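Long-range contacts in alpha-L-rhamnosidase (Aspergillus terreus, PDB 6GSZ), which probably hydrolyses terminal non-reducing alpha-L-rhamnose residues of alpha-L-rhamnosides, as a calcium-binding glycoside hydrolase: residues W494-H505 with I513-E521; P523-V532 with G554-V564. All coordinates share one frame; numbering follows the deposited sequence.

Interaction 1: residues W494-H505 with I513-E521; sequences WLKDARSEQLNH and IPNIHGNGE. With NAG (2-acetamido-2-deoxy-beta-D-glucopyranose), chain B.
The indole of W494 meets I513 at its edge. The ring N-H points at I513 O, which lies in the indole plane (NE1 to O 2.9 Å). W494 NE1 stands above the carbonyl plane of I513, and the N-H...O angle is 156°. I513 CB lies 3.8 Å from W494 CZ2. The imidazole of H505 has G518 O near its plane at one edge, while N519 CA and E521 O approach obliquely. This is the end of helix 488-503 packed against the loop that follows it, in the six-hairpin glycosidase domain. The loop runs alongside the helix in the same direction, I513 beside A498 and N519 beside H505, and a cis peptide bond precedes P514.

I513 fills the groove between W494, A498 and E501. Its CG2 lies over the helix backbone, 3.7 Å from A498 N. Its CD1 reaches E501 CB. The E501 chain bends at chi2 (-81°), which turns the carboxylate to the loop. N515 N then donates an almost straight bond to E501 OE2 (2.8 Å), from above the carboxylate plane. E501 OE2 is also hydrogen-bonded to S177, so two partners hold it. The carboxylate and the N515 amide are turned 65° apart. One water lies within hydrogen-bonding distance of both E501 OE1 and N515 O, and another lies between E501 and N515 ND2.

N515 shapes the loop as well. Its OD1 accepts from H517 N in an Asx turn, and its ND2 donates to G518 O. At the far end, N504 carries an N-linked sugar whose C6 packs against the N519 amide. H505 CG is anti to the backbone N, and the ring reaches towards the loop. A third water lies 2.7 Å from H505 NE2 and also bonds to E521 OE2, which accepts from Y511 N too.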
loop_
_atom_site.group_PDB
_atom_site.type_symbol
_atom_site.label_atom_id
_atom_site.label_comp_id
_atom_site.label_asym_id
_atom_site.label_seq_id
_atom_site.Cartn_x
_atom_site.Cartn_y
_atom_site.Cartn_z
ATOM N N TRP A 494 -5.509 1.277 -7.434
ATOM C CA TRP A 494 -4.936 2.618 -7.495
ATOM C C TRP A 494 -4.661 3.038 -8.939
ATOM O O TRP A 494 -4.900 4.176 -9.365
ATOM C CB TRP A 494 -3.721 2.724 -6.588
ATOM C CG TRP A 494 -3.152 4.093 -6.497
ATOM C CD1 TRP A 494 -3.684 5.151 -5.818
ATOM C CD2 TRP A 494 -1.962 4.592 -7.109
ATOM N NE1 TRP A 494 -2.878 6.256 -5.963
ATOM C CE2 TRP A 494 -1.825 5.959 -6.779
ATOM C CE3 TRP A 494 -0.994 4.019 -7.950
ATOM C CZ2 TRP A 494 -0.771 6.760 -7.222
ATOM C CZ3 TRP A 494 0.034 4.809 -8.405
ATOM C CH2 TRP A 494 0.142 6.160 -8.063
ATOM N N LEU A 495 -4.073 2.100 -9.715
ATOM C CA LEU A 495 -3.711 2.395 -11.078
ATOM C C LEU A 495 -4.918 2.567 -12.012
ATOM O O LEU A 495 -4.807 3.315 -13.001
ATOM C CB LEU A 495 -2.725 1.354 -11.613
ATOM C CG LEU A 495 -1.299 1.482 -11.042
ATOM C CD1 LEU A 495 -0.515 0.210 -11.282
ATOM C CD2 LEU A 495 -0.590 2.683 -11.652
ATOM N N LYS A 496 -6.062 1.929 -11.679
ATOM C CA LYS A 496 -7.292 2.239 -12.412
ATOM C C LYS A 496 -7.673 3.726 -12.254
ATOM O O LYS A 496 -8.038 4.405 -13.210
ATOM C CB LYS A 496 -8.447 1.354 -11.904
ATOM C CG LYS A 496 -8.302 -0.094 -12.332
ATOM C CD LYS A 496 -9.414 -0.960 -11.765
ATOM C CE LYS A 496 -9.319 -2.368 -12.289
ATOM N NZ LYS A 496 -10.328 -3.240 -11.641
ATOM N N ASP A 497 -7.552 4.198 -11.020
ATOM C CA ASP A 497 -7.872 5.612 -10.723
ATOM C C ASP A 497 -6.858 6.523 -11.399
ATOM O O ASP A 497 -7.214 7.572 -11.968
ATOM C CB ASP A 497 -7.989 5.857 -9.224
ATOM C CG ASP A 497 -9.236 5.219 -8.620
ATOM O OD1 ASP A 497 -10.112 4.737 -9.402
ATOM O OD2 ASP A 497 -9.314 5.228 -7.352
ATOM N N ALA A 498 -5.571 6.104 -11.399
ATOM C CA ALA A 498 -4.552 6.933 -12.030
ATOM C C ALA A 498 -4.944 7.149 -13.509
ATOM O O ALA A 498 -4.829 8.252 -14.051
ATOM C CB ALA A 498 -3.188 6.290 -11.900
ATOM N N ARG A 499 -5.354 6.058 -14.192
ATOM C CA ARG A 499 -5.729 6.098 -15.585
ATOM C C ARG A 499 -6.944 7.033 -15.779
ATOM O O ARG A 499 -6.946 7.857 -16.692
ATOM C CB ARG A 499 -5.991 4.677 -16.099
ATOM C CG ARG A 499 -6.485 4.600 -17.529
ATOM C CD ARG A 499 -5.543 5.303 -18.492
ATOM N NE ARG A 499 -5.848 4.943 -19.858
ATOM C CZ ARG A 499 -5.409 5.602 -20.946
ATOM N NH1 ARG A 499 -4.635 6.676 -20.783
ATOM N NH2 ARG A 499 -5.737 5.135 -22.149
ATOM N N SER A 500 -8.000 6.853 -14.973
ATOM C CA SER A 500 -9.181 7.700 -15.093
ATOM C C SER A 500 -8.829 9.191 -14.929
ATOM O O SER A 500 -9.315 10.045 -15.739
ATOM C CB SER A 500 -10.220 7.308 -14.050
ATOM O OG SER A 500 -10.736 5.998 -14.270
ATOM N N GLU A 501 -7.979 9.486 -13.941
ATOM C CA GLU A 501 -7.592 10.839 -13.668
ATOM C C GLU A 501 -6.819 11.419 -14.857
ATOM O O GLU A 501 -7.021 12.569 -15.284
ATOM C CB GLU A 501 -6.808 10.931 -12.363
ATOM C CG GLU A 501 -7.610 10.574 -11.116
ATOM C CD GLU A 501 -8.524 11.600 -10.495
ATOM O OE1 GLU A 501 -8.882 12.550 -11.199
ATOM O OE2 GLU A 501 -8.789 11.389 -9.290
ATOM N N GLN A 502 -5.854 10.628 -15.387
ATOM C CA GLN A 502 -5.059 11.018 -16.542
ATOM C C GLN A 502 -5.943 11.352 -17.744
ATOM O O GLN A 502 -5.630 12.314 -18.502
ATOM C CB GLN A 502 -4.106 9.863 -16.842
ATOM C CG GLN A 502 -3.267 10.104 -18.098
ATOM C CD GLN A 502 -2.634 8.831 -18.602
ATOM O OE1 GLN A 502 -3.210 7.742 -18.466
ATOM N NE2 GLN A 502 -1.449 8.982 -19.182
ATOM N N LEU A 503 -6.988 10.553 -17.978
ATOM C CA LEU A 503 -7.814 10.774 -19.168
ATOM C C LEU A 503 -8.573 12.111 -19.081
ATOM O O LEU A 503 -9.015 12.594 -20.132
ATOM C CB LEU A 503 -8.768 9.604 -19.375
ATOM C CG LEU A 503 -8.074 8.359 -19.934
ATOM C CD1 LEU A 503 -8.971 7.132 -19.764
ATOM C CD2 LEU A 503 -7.646 8.565 -21.396
ATOM N N ASN A 504 -8.734 12.673 -17.886
ATOM C CA ASN A 504 -9.312 14.015 -17.760
ATOM C C ASN A 504 -8.275 15.092 -17.476
ATOM O O ASN A 504 -8.617 16.197 -17.046
ATOM C CB ASN A 504 -10.371 14.044 -16.674
ATOM C CG ASN A 504 -11.259 15.267 -16.780
ATOM O OD1 ASN A 504 -11.613 15.701 -17.895
ATOM N ND2 ASN A 504 -11.596 15.822 -15.632
ATOM N N HIS A 505 -7.016 14.832 -17.799
ATOM C CA HIS A 505 -5.893 15.735 -17.546
ATOM C C HIS A 505 -4.963 15.807 -18.767
ATOM O O HIS A 505 -3.742 15.947 -18.621
ATOM C CB HIS A 505 -5.177 15.242 -16.277
ATOM C CG HIS A 505 -4.369 16.232 -15.541
ATOM N ND1 HIS A 505 -2.995 16.316 -15.614
ATOM C CD2 HIS A 505 -4.730 17.081 -14.564
ATOM C CE1 HIS A 505 -2.572 17.280 -14.810
ATOM N NE2 HIS A 505 -3.602 17.742 -14.148
ATOM N N ILE A 513 -3.074 10.988 -6.631
ATOM C CA ILE A 513 -4.183 10.151 -7.057
ATOM C C ILE A 513 -4.755 9.476 -5.828
ATOM O O ILE A 513 -4.048 8.748 -5.102
ATOM C CB ILE A 513 -3.724 9.052 -8.014
ATOM C CG1 ILE A 513 -2.991 9.598 -9.244
ATOM C CG2 ILE A 513 -4.865 8.134 -8.400
ATOM C CD1 ILE A 513 -3.828 10.410 -10.239
ATOM N N PRO A 514 -6.066 9.637 -5.525
ATOM C CA PRO A 514 -7.036 10.478 -6.258
ATOM C C PRO A 514 -6.659 11.965 -6.309
ATOM O O PRO A 514 -5.971 12.481 -5.397
ATOM C CB PRO A 514 -8.307 10.320 -5.413
ATOM C CG PRO A 514 -8.168 8.916 -4.792
ATOM C CD PRO A 514 -6.689 8.857 -4.446
ATOM N N ASN A 515 -7.044 12.592 -7.412
ATOM C CA ASN A 515 -6.633 13.953 -7.682
ATOM C C ASN A 515 -7.617 14.951 -7.025
ATOM O O ASN A 515 -8.720 15.114 -7.527
ATOM C CB ASN A 515 -6.544 14.187 -9.180
ATOM C CG ASN A 515 -6.252 15.626 -9.531
ATOM O OD1 ASN A 515 -5.594 16.305 -8.737
ATOM N ND2 ASN A 515 -6.657 16.023 -10.751
ATOM N N ILE A 516 -7.134 15.683 -6.017
ATOM C CA ILE A 516 -7.930 16.701 -5.336
ATOM C C ILE A 516 -7.601 18.093 -5.859
ATOM O O ILE A 516 -8.152 19.050 -5.353
ATOM C CB ILE A 516 -7.727 16.641 -3.809
ATOM C CG1 ILE A 516 -6.256 16.817 -3.399
ATOM C CG2 ILE A 516 -8.325 15.362 -3.299
ATOM C CD1 ILE A 516 -6.005 17.249 -1.979
ATOM N N HIS A 517 -6.661 18.227 -6.799
ATOM C CA HIS A 517 -6.070 19.509 -7.196
ATOM C C HIS A 517 -6.575 20.050 -8.543
ATOM O O HIS A 517 -6.124 21.148 -8.962
ATOM C CB HIS A 517 -4.536 19.424 -7.232
ATOM C CG HIS A 517 -3.935 19.151 -5.895
ATOM N ND1 HIS A 517 -2.879 18.290 -5.705
ATOM C CD2 HIS A 517 -4.219 19.650 -4.665
ATOM C CE1 HIS A 517 -2.562 18.253 -4.404
ATOM N NE2 HIS A 517 -3.379 19.065 -3.752
ATOM N N GLY A 518 -7.483 19.363 -9.225
ATOM C CA GLY A 518 -8.020 19.910 -10.501
ATOM C C GLY A 518 -7.052 19.700 -11.662
ATOM O O GLY A 518 -6.259 18.763 -11.609
ATOM N N ASN A 519 -7.100 20.578 -12.685
ATOM C CA ASN A 519 -6.419 20.314 -13.933
ATOM C C ASN A 519 -5.212 21.238 -14.190
ATOM O O ASN A 519 -4.642 21.208 -15.280
ATOM C CB ASN A 519 -7.402 20.333 -15.100
ATOM C CG ASN A 519 -7.826 21.728 -15.495
ATOM O OD1 ASN A 519 -7.597 22.681 -14.750
ATOM N ND2 ASN A 519 -8.469 21.852 -16.654
ATOM N N GLY A 520 -4.750 21.964 -13.183
ATOM C CA GLY A 520 -3.749 23.036 -13.380
ATOM C C GLY A 520 -2.298 22.565 -13.305
ATOM O O GLY A 520 -1.388 23.289 -13.726
ATOM N N GLU A 521 -2.054 21.373 -12.765
ATOM C CA GLU A 521 -0.698 20.885 -12.583
ATOM C C GLU A 521 -0.083 20.540 -13.945
ATOM O O GLU A 521 -0.706 19.854 -14.728
ATOM C CB GLU A 521 -0.698 19.671 -11.662
ATOM C CG GLU A 521 -1.174 20.020 -10.265
ATOM C CD GLU A 521 -1.487 18.816 -9.379
ATOM O OE1 GLU A 521 -1.224 18.892 -8.128
ATOM O OE2 GLU A 521 -1.902 17.803 -9.930
HETATM C C1 NAG B . -12.447 17.001 -15.584
HETATM C C2 NAG B . -13.441 16.886 -14.416
HETATM C C3 NAG B . -14.222 18.167 -14.253
HETATM C C4 NAG B . -13.312 19.361 -14.097
HETATM C C5 NAG B . -12.344 19.385 -15.281
HETATM C C6 NAG B . -11.304 20.479 -15.088
HETATM C C7 NAG B . -14.518 14.804 -13.668
HETATM C C8 NAG B . -15.494 13.722 -14.059
HETATM N N2 NAG B . -14.348 15.787 -14.590
HETATM O O3 NAG B . -15.053 18.047 -13.107
HETATM O O4 NAG B . -14.152 20.511 -14.109
HETATM O O5 NAG B . -11.632 18.135 -15.302
HETATM O O6 NAG B . -10.693 20.377 -13.760
HETATM O O7 NAG B . -13.894 14.787 -12.596
HETATM O O HOH W 1 -10.183 14.434 -9.756
HETATM O O HOH W 2 -7.913 14.415 -13.279
HETATM O O HOH W 3 -3.718 18.777 -11.654
#

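Interaction 2: residues P523-V532 with G554-V564; sequences PTSIWGDAIV and GAKDWVDKGIV. With NAG (2-acetamido-2-deoxy-beta-D-glucopyranose), chain D; NAG (2-acetamido-2-deoxy-beta-D-glucopyranose), chain C; BGC (beta-D-glucopyranose), chain E; BMA (beta-D-mannopyranose), chain F.
W558 fills the tight part of this contact. G528 lies over one face of its indole, with G528 CA 3.9 Å from the centroid of the six-membered ring, a CH-pi contact. I563 CG1 covers the opposite face. G528 has no side chain, and its backbone packs directly on the ring. At the indole edge, W558 NE1 donates to D529 OD1 (2.8 Å), with the acceptor in the ring plane. The carboxylate stands nearly upright to the ring, 85° between planes, and is met from above its own plane. S609 also bonds to D529 OD1, while D529 OD2 takes the N-H of I526. These bonds hold the carboxylate, and the one from I526 N ties it to the residue just before the turn W527-A530.

I531 CG2 presses on W558 CB at 3.4 Å. V532 CG2 sits between A555 CB and W558 CD1. P523 packs its CB on W558 CH2 (3.9 Å) and its CG near G562 O. W558 CG is anti to the backbone N (chi1 168°), which carries the ring across to the 523-532 segment.

The contact is looser at V564, which is partly exposed and touches P523 CG through its CG2 (3.6 Å). The side of 554-564 turned from this interface faces sugars instead: K556 and D560 form a salt bridge and bind the glycan, and K561 O binds a calcium ion together with S506 O.

The contact joins the start of helix 530-542 to the end of the next helix, 545-562, within the six-hairpin glycosidase domain. Helix 488-503 packs on it through Q502, and helix 598-619 through Y605, L606 and M612.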
loop_
_atom_site.group_PDB
_atom_site.type_symbol
_atom_site.label_atom_id
_atom_site.label_comp_id
_atom_site.label_asym_id
_atom_site.label_seq_id
_atom_site.Cartn_x
_atom_site.Cartn_y
_atom_site.Cartn_z
ATOM N N PRO A 523 2.838 18.701 -16.476
ATOM C CA PRO A 523 3.445 17.361 -16.435
ATOM C C PRO A 523 4.866 17.374 -15.849
ATOM O O PRO A 523 5.678 18.240 -16.188
ATOM C CB PRO A 523 3.497 16.968 -17.915
ATOM C CG PRO A 523 2.446 17.842 -18.588
ATOM C CD PRO A 523 2.486 19.136 -17.834
ATOM N N THR A 524 5.176 16.377 -15.000
ATOM C CA THR A 524 6.507 16.287 -14.367
ATOM C C THR A 524 7.094 14.881 -14.559
ATOM O O THR A 524 6.390 13.871 -14.572
ATOM C CB THR A 524 6.458 16.621 -12.872
ATOM O OG1 THR A 524 5.592 15.727 -12.150
ATOM C CG2 THR A 524 6.029 18.054 -12.675
ATOM N N SER A 525 8.425 14.852 -14.603
ATOM C CA SER A 525 9.180 13.596 -14.598
ATOM C C SER A 525 9.099 12.975 -13.205
ATOM O O SER A 525 8.838 13.690 -12.228
ATOM C CB SER A 525 10.617 13.841 -14.957
ATOM O OG SER A 525 11.280 14.530 -13.921
ATOM N N ILE A 526 9.242 11.652 -13.139
ATOM C CA ILE A 526 9.295 10.807 -11.921
ATOM C C ILE A 526 7.882 10.624 -11.344
ATOM O O ILE A 526 7.443 9.512 -11.194
ATOM C CB ILE A 526 10.307 11.293 -10.866
ATOM C CG1 ILE A 526 11.684 11.577 -11.494
ATOM C CG2 ILE A 526 10.397 10.272 -9.736
ATOM C CD1 ILE A 526 12.630 12.258 -10.559
ATOM N N TRP A 527 7.256 11.742 -10.969
ATOM C CA TRP A 527 5.856 11.806 -10.528
ATOM C C TRP A 527 4.966 11.374 -11.696
ATOM O O TRP A 527 4.334 10.328 -11.589
ATOM C CB TRP A 527 5.574 13.228 -10.018
ATOM C CG TRP A 527 6.015 13.421 -8.596
ATOM C CD1 TRP A 527 5.204 13.504 -7.502
ATOM C CD2 TRP A 527 7.358 13.544 -8.079
ATOM N NE1 TRP A 527 5.943 13.641 -6.365
ATOM C CE2 TRP A 527 7.273 13.647 -6.682
ATOM C CE3 TRP A 527 8.637 13.553 -8.653
ATOM C CZ2 TRP A 527 8.387 13.777 -5.854
ATOM C CZ3 TRP A 527 9.743 13.664 -7.832
ATOM C CH2 TRP A 527 9.627 13.783 -6.450
ATOM N N GLY A 528 5.018 12.053 -12.840
ATOM C CA GLY A 528 4.191 11.634 -13.933
ATOM C C GLY A 528 4.582 10.257 -14.465
ATOM O O GLY A 528 3.737 9.490 -14.936
ATOM N N ASP A 529 5.892 9.973 -14.407
ATOM C CA ASP A 529 6.423 8.697 -14.872
ATOM C C ASP A 529 5.894 7.514 -14.057
ATOM O O ASP A 529 6.088 6.376 -14.485
ATOM C CB ASP A 529 7.943 8.689 -14.909
ATOM C CG ASP A 529 8.499 9.599 -16.005
ATOM O OD1 ASP A 529 8.114 9.375 -17.197
ATOM O OD2 ASP A 529 9.324 10.468 -15.638
ATOM N N ALA A 530 5.240 7.743 -12.901
ATOM C CA ALA A 530 4.652 6.636 -12.166
ATOM C C ALA A 530 3.692 5.789 -13.003
ATOM O O ALA A 530 3.539 4.571 -12.721
ATOM C CB ALA A 530 3.940 7.127 -10.935
ATOM N N ILE A 531 3.024 6.430 -13.976
ATOM C CA ILE A 531 2.027 5.718 -14.788
ATOM C C ILE A 531 2.682 4.659 -15.709
ATOM O O ILE A 531 1.965 3.806 -16.255
ATOM C CB ILE A 531 1.150 6.727 -15.566
ATOM C CG1 ILE A 531 -0.172 6.145 -16.061
ATOM C CG2 ILE A 531 1.938 7.409 -16.680
ATOM C CD1 ILE A 531 -1.085 5.756 -14.974
ATOM N N VAL A 532 4.009 4.757 -15.872
ATOM C CA VAL A 532 4.823 3.737 -16.577
ATOM C C VAL A 532 5.496 2.828 -15.549
ATOM O O VAL A 532 5.482 1.609 -15.672
ATOM C CB VAL A 532 5.880 4.389 -17.498
ATOM C CG1 VAL A 532 6.652 3.320 -18.286
ATOM C CG2 VAL A 532 5.265 5.377 -18.474
ATOM N N GLY A 554 -2.358 3.867 -20.189
ATOM C CA GLY A 554 -1.852 4.974 -19.383
ATOM C C GLY A 554 -0.391 5.277 -19.665
ATOM O O GLY A 554 0.037 6.435 -19.808
ATOM N N ALA A 555 0.419 4.207 -19.694
ATOM C CA ALA A 555 1.850 4.340 -19.951
ATOM C C ALA A 555 2.129 4.928 -21.345
ATOM O O ALA A 555 2.909 5.860 -21.480
ATOM C CB ALA A 555 2.513 2.976 -19.762
ATOM N N LYS A 556 1.460 4.385 -22.349
ATOM C CA LYS A 556 1.669 4.828 -23.705
ATOM C C LYS A 556 1.191 6.273 -23.918
ATOM O O LYS A 556 1.883 7.092 -24.526
ATOM C CB LYS A 556 0.989 3.877 -24.688
ATOM C CG LYS A 556 1.051 4.327 -26.142
ATOM C CD LYS A 556 0.710 3.215 -27.108
ATOM C CE LYS A 556 0.470 3.661 -28.542
ATOM N NZ LYS A 556 1.524 4.487 -29.174
ATOM N N ASP A 557 0.033 6.631 -23.363
ATOM C CA ASP A 557 -0.485 7.980 -23.561
ATOM C C ASP A 557 0.404 9.003 -22.843
ATOM O O ASP A 557 0.562 10.121 -23.338
ATOM C CB ASP A 557 -1.916 8.118 -23.053
ATOM C CG ASP A 557 -2.979 7.530 -23.962
ATOM O OD1 ASP A 557 -2.670 7.227 -25.142
ATOM O OD2 ASP A 557 -4.146 7.381 -23.492
ATOM N N TRP A 558 0.993 8.633 -21.701
ATOM C CA TRP A 558 1.901 9.516 -21.012
ATOM C C TRP A 558 3.102 9.881 -21.903
ATOM O O TRP A 558 3.463 11.061 -22.052
ATOM C CB TRP A 558 2.356 8.892 -19.705
ATOM C CG TRP A 558 3.500 9.576 -19.042
ATOM C CD1 TRP A 558 4.745 9.072 -18.869
ATOM C CD2 TRP A 558 3.539 10.891 -18.465
ATOM N NE1 TRP A 558 5.561 9.955 -18.224
ATOM C CE2 TRP A 558 4.835 11.090 -17.944
ATOM C CE3 TRP A 558 2.604 11.929 -18.299
ATOM C CZ2 TRP A 558 5.245 12.262 -17.320
ATOM C CZ3 TRP A 558 3.020 13.090 -17.690
ATOM C CH2 TRP A 558 4.298 13.245 -17.157
ATOM N N VAL A 559 3.757 8.849 -22.458
ATOM C CA VAL A 559 4.925 9.105 -23.283
ATOM C C VAL A 559 4.495 9.863 -24.549
ATOM O O VAL A 559 5.171 10.809 -24.974
ATOM C CB VAL A 559 5.656 7.807 -23.597
ATOM C CG1 VAL A 559 6.784 7.985 -24.587
ATOM C CG2 VAL A 559 6.187 7.221 -22.305
ATOM N N ASP A 560 3.395 9.435 -25.173
ATOM C CA ASP A 560 3.024 9.974 -26.456
ATOM C C ASP A 560 2.513 11.427 -26.361
ATOM O O ASP A 560 2.730 12.216 -27.307
ATOM C CB ASP A 560 1.950 9.132 -27.113
ATOM C CG ASP A 560 2.420 7.762 -27.578
ATOM O OD1 ASP A 560 3.688 7.530 -27.623
ATOM O OD2 ASP A 560 1.513 6.967 -27.946
ATOM N N LYS A 561 1.729 11.732 -25.319
ATOM C CA LYS A 561 0.924 12.956 -25.303
ATOM C C LYS A 561 1.023 13.754 -23.991
ATOM O O LYS A 561 0.579 14.915 -23.929
ATOM C CB LYS A 561 -0.540 12.589 -25.569
ATOM C CG LYS A 561 -0.797 11.960 -26.928
ATOM C CD LYS A 561 -2.254 11.630 -27.200
ATOM C CE LYS A 561 -2.479 10.859 -28.474
ATOM N NZ LYS A 561 -3.924 10.540 -28.636
ATOM N N GLY A 562 1.471 13.104 -22.911
ATOM C CA GLY A 562 1.563 13.745 -21.606
ATOM C C GLY A 562 2.830 14.572 -21.412
ATOM O O GLY A 562 2.781 15.729 -21.041
ATOM N N ILE A 563 3.988 13.957 -21.677
ATOM C CA ILE A 563 5.257 14.651 -21.560
ATOM C C ILE A 563 5.280 15.841 -22.529
ATOM O O ILE A 563 4.823 15.728 -23.664
ATOM C CB ILE A 563 6.411 13.673 -21.832
ATOM C CG1 ILE A 563 6.453 12.586 -20.736
ATOM C CG2 ILE A 563 7.737 14.404 -21.937
ATOM C CD1 ILE A 563 7.498 11.528 -20.942
ATOM N N VAL A 564 5.781 16.991 -22.037
ATOM C CA VAL A 564 5.893 18.218 -22.809
ATOM C C VAL A 564 7.351 18.322 -23.279
ATOM O O VAL A 564 8.251 18.377 -22.480
ATOM C CB VAL A 564 5.489 19.454 -21.964
ATOM C CG1 VAL A 564 5.644 20.763 -22.717
ATOM C CG2 VAL A 564 4.084 19.319 -21.484
HETATM C C1 NAG D . 5.987 6.350 -31.393
HETATM C C2 NAG D . 4.435 6.180 -31.484
HETATM C C3 NAG D . 3.784 7.534 -31.769
HETATM C C4 NAG D . 4.293 8.584 -30.763
HETATM C C5 NAG D . 5.791 8.562 -30.586
HETATM C C6 NAG D . 6.275 9.419 -29.414
HETATM C C7 NAG D . 3.743 3.973 -32.176
HETATM C C8 NAG D . 3.366 3.049 -33.284
HETATM N N2 NAG D . 4.026 5.232 -32.491
HETATM O O3 NAG D . 2.358 7.406 -31.711
HETATM O O4 NAG D . 4.012 9.920 -31.228
HETATM O O5 NAG D . 6.309 7.220 -30.374
HETATM O O6 NAG D . 6.049 8.771 -28.143
HETATM O O7 NAG D . 3.850 3.540 -31.008
HETATM C C1 NAG C . 2.797 10.496 -30.807
HETATM C C2 NAG C . 2.953 11.993 -30.877
HETATM C C3 NAG C . 1.616 12.671 -30.604
HETATM C C4 NAG C . 0.529 12.086 -31.497
HETATM C C5 NAG C . 0.476 10.568 -31.371
HETATM C C6 NAG C . -0.506 9.960 -32.364
HETATM C C7 NAG C . 5.158 12.832 -30.224
HETATM C C8 NAG C . 6.017 13.222 -29.063
HETATM N N2 NAG C . 3.923 12.428 -29.918
HETATM O O3 NAG C . 1.729 14.083 -30.827
HETATM O O4 NAG C . -0.714 12.597 -31.065
HETATM O O5 NAG C . 1.769 10.053 -31.674
HETATM O O6 NAG C . -0.433 8.522 -32.227
HETATM O O7 NAG C . 5.596 12.839 -31.379
HETATM C C2 BGC E . 5.626 14.055 -1.176
HETATM C C3 BGC E . 6.393 14.534 -2.376
HETATM C C4 BGC E . 5.993 15.868 -2.966
HETATM C C5 BGC E . 5.940 16.772 -1.832
HETATM C C6 BGC E . 5.591 18.123 -2.425
HETATM C C1 BGC E . 5.513 15.176 -0.157
HETATM O O1 BGC E . 4.907 14.661 1.012
HETATM O O2 BGC E . 6.411 13.168 -0.413
HETATM O O3 BGC E . 6.114 13.702 -3.370
HETATM O O4 BGC E . 6.821 16.399 -4.027
HETATM O O5 BGC E . 5.031 16.381 -0.753
HETATM O O6 BGC E . 5.377 19.039 -1.347
HETATM C C1 BMA F . -1.458 13.330 -32.048
HETATM C C2 BMA F . -2.947 13.303 -31.734
HETATM C C3 BMA F . -3.687 14.189 -32.754
HETATM C C4 BMA F . -3.087 15.592 -32.765
HETATM C C5 BMA F . -1.569 15.594 -32.888
HETATM C C6 BMA F . -0.998 16.963 -32.536
HETATM O O2 BMA F . -3.100 13.804 -30.420
HETATM O O3 BMA F . -5.061 14.328 -32.400
HETATM O O4 BMA F . -3.627 16.286 -33.882
HETATM O O5 BMA F . -0.966 14.633 -32.010
HETATM O O6 BMA F . 0.413 16.876 -32.725
#

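The two interactions follow one another along the chain in the same domain, their centres about 12 Å apart. Helix 488-503 links them: R499 NH1 makes a salt bridge to D557 OD2 (2.8 Å), and Q502 NE2 probably bonds to G554 O (3.0 Å). A498, which packs on I513 in interaction 1, also touches I531 of 523-532. Only interaction 2 includes a residue of the glucose pocket. W527 NE1 donates to glucose O3 (3.0 Å), and D460, D473 and H761 also bind this sugar. The calcium ion at K561 is about 8 Å from the H505 side chain and about 4 Å from G562.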